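Local coordinates for P91 (Metagenome, PDB 4ZI5), which hydrolyses phosphotriesters promiscuously and is an alpha/beta hydrolase resembling dienelactone hydrolase, found in metagenomic libraries, at residues Val46-Ala51 against Gly134-Glu139; Ala75-Asp80 against Arg104-Ala109; Ser91-Tyr96 against Phe130-Ala135. All blocks are in the same frame, centred on the assembly; numbering follows the deposited sequence.

Interaction 1: Val46-Ala51 against Gly134-Glu139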
# COMPACT_ATOMS: atom_id res chain seq x y z
N VAL A 46 20.87 0.04 0.70
CA VAL A 46 21.43 0.74 -0.44
C VAL A 46 20.37 1.63 -1.05
O VAL A 46 19.24 1.17 -1.25
CB VAL A 46 21.88 -0.22 -1.57
CG1 VAL A 46 22.58 0.58 -2.66
CG2 VAL A 46 22.81 -1.28 -1.03
N VAL A 47 20.72 2.88 -1.35
CA VAL A 47 19.79 3.82 -1.95
C VAL A 47 20.26 4.07 -3.36
O VAL A 47 21.33 4.66 -3.53
CB VAL A 47 19.73 5.15 -1.18
CG1 VAL A 47 18.76 6.12 -1.86
CG2 VAL A 47 19.37 4.91 0.30
N PHE A 48 19.49 3.62 -4.35
CA PHE A 48 19.82 3.85 -5.75
C PHE A 48 19.14 5.13 -6.27
O PHE A 48 17.92 5.24 -6.22
CB PHE A 48 19.45 2.65 -6.61
CG PHE A 48 20.32 1.44 -6.37
CD1 PHE A 48 21.65 1.43 -6.75
CD2 PHE A 48 19.82 0.32 -5.70
CE1 PHE A 48 22.47 0.34 -6.49
CE2 PHE A 48 20.63 -0.78 -5.47
CZ PHE A 48 21.98 -0.75 -5.86
N PRO A 49 19.93 6.10 -6.74
CA PRO A 49 19.32 7.35 -7.18
C PRO A 49 18.60 7.28 -8.52
O PRO A 49 18.61 6.26 -9.20
CB PRO A 49 20.50 8.34 -7.29
CG PRO A 49 21.71 7.60 -6.88
CD PRO A 49 21.41 6.16 -6.77
N GLU A 50 17.96 8.40 -8.86
CA GLU A 50 17.42 8.57 -10.20
C GLU A 50 18.55 8.59 -11.21
O GLU A 50 19.76 8.64 -10.85
CB GLU A 50 16.61 9.86 -10.28
CG GLU A 50 15.37 9.87 -9.40
CD GLU A 50 14.39 10.94 -9.82
OE1 GLU A 50 14.81 12.11 -9.88
OE2 GLU A 50 13.22 10.62 -10.13
N ALA A 51 18.16 8.52 -12.48
CA ALA A 51 19.09 8.51 -13.62
C ALA A 51 20.10 9.64 -13.63
O ALA A 51 21.22 9.47 -14.12
CB ALA A 51 18.31 8.49 -14.93
N GLY A 134 14.92 2.55 -8.91
CA GLY A 134 13.93 1.52 -8.68
C GLY A 134 14.09 0.34 -9.60
O GLY A 134 14.08 -0.82 -9.16
N ALA A 135 14.24 0.61 -10.89
CA ALA A 135 14.53 -0.45 -11.86
C ALA A 135 15.80 -1.22 -11.48
O ALA A 135 15.83 -2.45 -11.59
CB ALA A 135 14.63 0.12 -13.27
N THR A 136 16.81 -0.50 -10.97
CA THR A 136 18.06 -1.08 -10.54
C THR A 136 17.84 -2.08 -9.39
O THR A 136 18.49 -3.14 -9.36
CB THR A 136 19.08 0.01 -10.09
OG1 THR A 136 19.35 0.93 -11.17
CG2 THR A 136 20.39 -0.60 -9.70
N CYS A 137 16.99 -1.73 -8.43
CA CYS A 137 16.69 -2.62 -7.28
C CYS A 137 16.14 -3.95 -7.78
O CYS A 137 16.56 -4.99 -7.31
CB CYS A 137 15.66 -2.00 -6.35
SG CYS A 137 16.25 -0.64 -5.33
N LEU A 138 15.25 -3.88 -8.77
CA LEU A 138 14.64 -5.09 -9.31
C LEU A 138 15.65 -5.94 -10.10
O LEU A 138 15.68 -7.16 -9.94
CB LEU A 138 13.42 -4.74 -10.15
CG LEU A 138 12.66 -5.94 -10.71
CD1 LEU A 138 12.24 -6.91 -9.63
CD2 LEU A 138 11.43 -5.45 -11.48
N GLU A 139 16.51 -5.29 -10.89
CA GLU A 139 17.62 -5.99 -11.56
C GLU A 139 18.51 -6.71 -10.56
O GLU A 139 18.84 -7.89 -10.72
CB GLU A 139 18.46 -5.02 -12.43
CG GLU A 139 17.70 -4.42 -13.62
CD GLU A 139 17.14 -5.49 -14.50
OE1 GLU A 139 17.96 -6.17 -15.14
OE2 GLU A 139 15.89 -5.67 -14.56
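In the core of the alpha/beta-hydrolase fold, strand 42-48 of the central sheet packs its last residue, Phe48, against helix 132-142, the helix that follows the presumed nucleophile elbow around Cys131. The contact is apolar and fully buried, and no hydrogen bond crosses it. At the closest backbone approach the CA atoms of Phe48 and Gly134 lie 7.0 Å apart. The methyl CG2 of Thr136 stands over the centre of the Phe48 face in a CH-pi contact, 3.8 Å from the centroid and 10° off the ring normal. The Thr136 torsion (chi1 -58°) sends CG2 to the ring, anti to the backbone N, while OG1 turns back to the helix and hydrogen-bonds to Phe132 O, with Trp103 NE1 as a further partner. Helix 100-115 adds Ala107 and Ala110 around this pair. Cys137 approaches differently, as a sulfur-aromatic contact at the ring edge: its SG lies 5.0 Å from the centroid and 3.7 Å from Phe48 CD2.

Interaction 2: Ala75-Asp80 against Arg104-Ala109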
# COMPACT_ATOMS: atom_id res chain seq x y z
N ALA A 75 24.18 5.24 -3.37
CA ALA A 75 25.03 4.60 -4.35
C ALA A 75 25.44 5.57 -5.48
O ALA A 75 24.69 6.47 -5.84
CB ALA A 75 24.34 3.39 -4.94
N ASP A 76 26.64 5.35 -6.00
CA ASP A 76 27.11 6.01 -7.21
C ASP A 76 27.10 4.99 -8.34
O ASP A 76 28.04 4.18 -8.45
CB ASP A 76 28.52 6.55 -6.98
CG ASP A 76 29.15 7.17 -8.24
OD1 ASP A 76 28.42 7.42 -9.23
OD2 ASP A 76 30.40 7.34 -8.28
N MET A 77 26.05 5.00 -9.17
CA MET A 77 26.00 4.06 -10.31
C MET A 77 26.90 4.49 -11.46
O MET A 77 27.54 3.64 -12.08
CB MET A 77 24.58 3.86 -10.84
CG MET A 77 23.69 3.08 -9.91
SD MET A 77 24.14 1.35 -9.72
CE MET A 77 23.55 0.69 -11.28
N HIS A 78 26.96 5.79 -11.74
CA HIS A 78 27.67 6.29 -12.90
C HIS A 78 29.17 6.25 -12.78
O HIS A 78 29.86 6.07 -13.78
CB HIS A 78 27.19 7.70 -13.23
CG HIS A 78 25.72 7.79 -13.48
ND1 HIS A 78 25.00 6.75 -14.02
CD2 HIS A 78 24.85 8.79 -13.28
CE1 HIS A 78 23.73 7.11 -14.13
NE2 HIS A 78 23.62 8.35 -13.69
N GLY A 79 29.70 6.36 -11.57
CA GLY A 79 31.15 6.44 -11.36
C GLY A 79 31.62 7.87 -11.28
O GLY A 79 31.00 8.76 -11.87
N ASP A 80 32.68 8.09 -10.50
CA ASP A 80 33.22 9.42 -10.22
C ASP A 80 32.19 10.42 -9.66
O ASP A 80 32.31 11.64 -9.84
CB ASP A 80 33.90 10.00 -11.49
CG ASP A 80 34.73 8.95 -12.23
OD1 ASP A 80 35.18 7.97 -11.59
OD2 ASP A 80 34.93 9.10 -13.46
N ARG A 104 23.68 -4.85 -13.57
CA ARG A 104 23.63 -5.66 -12.36
C ARG A 104 24.94 -5.70 -11.59
O ARG A 104 24.93 -5.61 -10.37
CB ARG A 104 23.14 -7.07 -12.69
CG ARG A 104 21.67 -7.07 -13.06
CD ARG A 104 21.20 -8.33 -13.80
NE ARG A 104 19.79 -8.25 -14.23
CZ ARG A 104 18.97 -9.29 -14.44
NH1 ARG A 104 19.38 -10.56 -14.27
NH2 ARG A 104 17.70 -9.08 -14.83
N ARG A 105 26.07 -5.76 -12.29
CA ARG A 105 27.37 -5.74 -11.62
C ARG A 105 27.60 -4.41 -10.93
O ARG A 105 28.14 -4.37 -9.84
CB ARG A 105 28.54 -5.98 -12.59
CG ARG A 105 28.66 -7.38 -13.11
CD ARG A 105 30.03 -7.57 -13.79
NE ARG A 105 30.18 -6.77 -15.01
CZ ARG A 105 29.71 -7.10 -16.21
NH1 ARG A 105 28.99 -8.20 -16.39
NH2 ARG A 105 29.92 -6.30 -17.25
N ARG A 106 27.19 -3.33 -11.58
CA ARG A 106 27.33 -2.00 -11.02
C ARG A 106 26.50 -1.83 -9.75
O ARG A 106 26.96 -1.23 -8.76
CB ARG A 106 27.00 -0.94 -12.08
CG ARG A 106 27.33 0.50 -11.70
CD ARG A 106 28.80 0.75 -11.48
NE ARG A 106 29.58 0.42 -12.66
CZ ARG A 106 29.73 1.20 -13.75
NH1 ARG A 106 29.13 2.37 -13.86
NH2 ARG A 106 30.50 0.76 -14.75
N ALA A 107 25.28 -2.38 -9.77
CA ALA A 107 24.43 -2.43 -8.57
C ALA A 107 25.01 -3.31 -7.44
O ALA A 107 25.04 -2.90 -6.27
CB ALA A 107 23.03 -2.90 -8.94
N GLN A 108 25.46 -4.51 -7.79
CA GLN A 108 26.12 -5.39 -6.82
C GLN A 108 27.33 -4.73 -6.13
O GLN A 108 27.56 -4.94 -4.92
CB GLN A 108 26.52 -6.70 -7.47
CG GLN A 108 27.12 -7.72 -6.51
CD GLN A 108 26.15 -8.22 -5.47
OE1 GLN A 108 25.04 -8.64 -5.80
NE2 GLN A 108 26.56 -8.20 -4.20
N ALA A 109 28.09 -3.93 -6.88
CA ALA A 109 29.25 -3.23 -6.31
C ALA A 109 28.81 -2.28 -5.19
O ALA A 109 29.47 -2.24 -4.15
CB ALA A 109 30.04 -2.47 -7.38
O HOH W 1 27.28 1.59 -7.89
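The loop 75-80, which leaves the sheet after strand 71-74, runs irregularly past one side of helix 100-115 and comes nearest where the CA atoms of Met77 and Arg106 are 6.2 Å apart. Within the loop, Asp76 OD1 accepts the backbone N of Gly79 from above the carboxylate plane, an Asx motif that ties the turn together. Gly79 has a positive phi, 95°, with backbone angles that suit glycine. A water bridges the two backbones, donating to Asp76 O and to Arg106 O.

Met77 and Arg106 lie alongside one another, their chains running opposite ways. Arg106 leaves the helix with CG anti to its N (chi1 -170°) and then bends at both of the next two torsions, which folds the guanidinium back to the loop. Its NH1 donates to Met77 O over 2.7 Å, a nearly straight bond with the acceptor lying in the guanidinium plane. Met77, bent at chi2 and chi3, brings its end up to the helix and lays CE 3.8 Å from Arg106 CG, with the same methyl 4.3 Å from Ala107 CB. Phe48 and Thr136 extend this apolar side.

Arg106 NE forms a salt bridge with Asp23 on strand 15-23, so the buried guanidinium joins a backbone carbonyl to a carboxylate. That second partner probably offsets its positive charge and fixes its rotation, while the methionine covers the aliphatic part of the arginine; polar and apolar contacts together hold the loop to the helix.

Interaction 3: Ser91-Tyr96 against Phe130-Ala135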
# COMPACT_ATOMS: atom_id res chain seq x y z
N SER A 91 23.45 8.44 -23.07
CA SER A 91 24.63 7.57 -23.28
C SER A 91 24.90 6.64 -22.09
O SER A 91 25.25 5.46 -22.28
CB SER A 91 25.87 8.41 -23.57
OG SER A 91 26.96 7.56 -23.82
N THR A 92 24.74 7.16 -20.87
CA THR A 92 24.88 6.33 -19.67
C THR A 92 23.67 5.40 -19.52
O THR A 92 23.85 4.20 -19.35
CB THR A 92 25.08 7.14 -18.36
OG1 THR A 92 25.71 8.41 -18.64
CG2 THR A 92 25.98 6.36 -17.40
N ILE A 93 22.46 5.96 -19.60
CA ILE A 93 21.25 5.17 -19.30
C ILE A 93 20.96 4.04 -20.29
O ILE A 93 20.52 2.95 -19.89
CB ILE A 93 20.00 6.06 -19.09
CG1 ILE A 93 20.18 6.96 -17.86
CG2 ILE A 93 18.72 5.24 -18.93
CD1 ILE A 93 20.28 6.25 -16.52
N GLN A 94 21.22 4.29 -21.57
CA GLN A 94 21.06 3.26 -22.60
C GLN A 94 22.13 2.21 -22.48
O GLN A 94 21.90 1.05 -22.79
CB GLN A 94 21.04 3.87 -24.00
CG GLN A 94 19.85 4.78 -24.26
CD GLN A 94 18.52 4.12 -23.90
OE1 GLN A 94 18.27 2.96 -24.27
NE2 GLN A 94 17.66 4.83 -23.17
N GLY A 95 23.31 2.62 -22.01
CA GLY A 95 24.36 1.71 -21.60
C GLY A 95 23.86 0.60 -20.68
O GLY A 95 24.19 -0.58 -20.87
N TYR A 96 23.04 0.99 -19.70
CA TYR A 96 22.52 0.04 -18.72
C TYR A 96 21.44 -0.83 -19.35
O TYR A 96 21.47 -2.04 -19.17
CB TYR A 96 21.96 0.75 -17.49
CG TYR A 96 22.95 1.58 -16.70
CD1 TYR A 96 23.98 0.99 -15.96
CD2 TYR A 96 22.83 2.98 -16.65
CE1 TYR A 96 24.88 1.78 -15.22
CE2 TYR A 96 23.70 3.76 -15.92
CZ TYR A 96 24.73 3.16 -15.20
OH TYR A 96 25.58 4.00 -14.49
N PHE A 130 14.83 5.03 -6.72
CA PHE A 130 13.94 6.06 -7.29
C PHE A 130 14.13 6.11 -8.79
O PHE A 130 15.25 6.29 -9.24
CB PHE A 130 14.25 7.41 -6.66
CG PHE A 130 14.12 7.38 -5.17
CD1 PHE A 130 15.18 7.00 -4.40
CD2 PHE A 130 12.90 7.69 -4.56
CE1 PHE A 130 15.05 6.93 -3.02
CE2 PHE A 130 12.78 7.67 -3.19
CZ PHE A 130 13.85 7.26 -2.41
N CYS A 131 13.05 5.89 -9.55
CA CYS A 131 13.08 5.89 -11.03
C CYS A 131 14.00 4.82 -11.57
O CYS A 131 13.79 3.66 -11.27
CB CYS A 131 13.49 7.26 -11.59
SG CYS A 131 12.47 8.45 -10.86
N PHE A 132 15.03 5.21 -12.32
CA PHE A 132 16.09 4.27 -12.73
C PHE A 132 16.65 3.45 -11.56
O PHE A 132 16.94 2.26 -11.71
CB PHE A 132 17.19 5.03 -13.47
CG PHE A 132 18.44 4.25 -13.66
CD1 PHE A 132 18.49 3.22 -14.59
CD2 PHE A 132 19.58 4.52 -12.91
CE1 PHE A 132 19.65 2.48 -14.77
CE2 PHE A 132 20.75 3.80 -13.10
CZ PHE A 132 20.79 2.78 -14.03
N GLY A 133 16.76 4.08 -10.39
CA GLY A 133 17.19 3.37 -9.17
C GLY A 133 16.21 2.31 -8.70
O GLY A 133 16.62 1.28 -8.17
N GLY A 134 14.92 2.55 -8.91
CA GLY A 134 13.93 1.52 -8.68
C GLY A 134 14.09 0.34 -9.60
O GLY A 134 14.08 -0.82 -9.16
N ALA A 135 14.24 0.61 -10.89
CA ALA A 135 14.53 -0.45 -11.86
C ALA A 135 15.80 -1.22 -11.48
O ALA A 135 15.83 -2.45 -11.59
CB ALA A 135 14.63 0.12 -13.27
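Phe132, in the first turn of helix 132-142, reaches across to Ile93 and Tyr96 of helix 90-97. The strand-turn-helix at Phe130-Gly133, with Cys131 at the N-cap, fits the nucleophile elbow of dienelactone hydrolases; Cys131 has the strained positive phi expected there and is probably the nucleophile. Phe132 CG is anti to the backbone N (chi1 167°), which carries the ring away from its own helix and up against Ile93 and Tyr96. Ile93 comes from the opposite direction: its CD1 sits over the centre of one Phe132 face, 3.9 Å from the centroid and 8° off the normal, a CH-pi contact made by the tip of the longer branch. Tyr96 meets the far end of the phenylalanine. There Phe132 CZ lies over the tyrosine face, offset toward the rim and 3.3 Å from Tyr96 CD2. The ring planes are inclined at 38° with centroids 4.8 Å apart, an oblique aromatic pair. Trp103 of helix 100-115 also meets both rings. Contact across the two segments is therefore purely apolar, whereas the tyrosine hydroxyl is engaged elsewhere: Tyr96 OH hydrogen-bonds to His78 ND1, which links this aromatic cluster beside the elbow to the loop after strand 71-74.

In the fold
From the N terminus, strand 42-48 opens interaction 1, which closes its loop at 134-139, 83 residues after Ala51. Interaction 2 lies wholly within that span, joining the loop after strand 71-74 to helix 100-115. Interaction 3 starts at helix 90-97, between the two segments of interaction 2, and ends at 130-135, so these two cross; it shares Gly134 and Ala135 with interaction 1. Probable hydrogen bonds connect the sites: Val47 O with Ala75 N, Phe48 O with Phe130 N, and Ala51 O with His78 NE2. Together the contacts tie the central sheet, three helices and the loop 75-80 around the presumed nucleophile elbow.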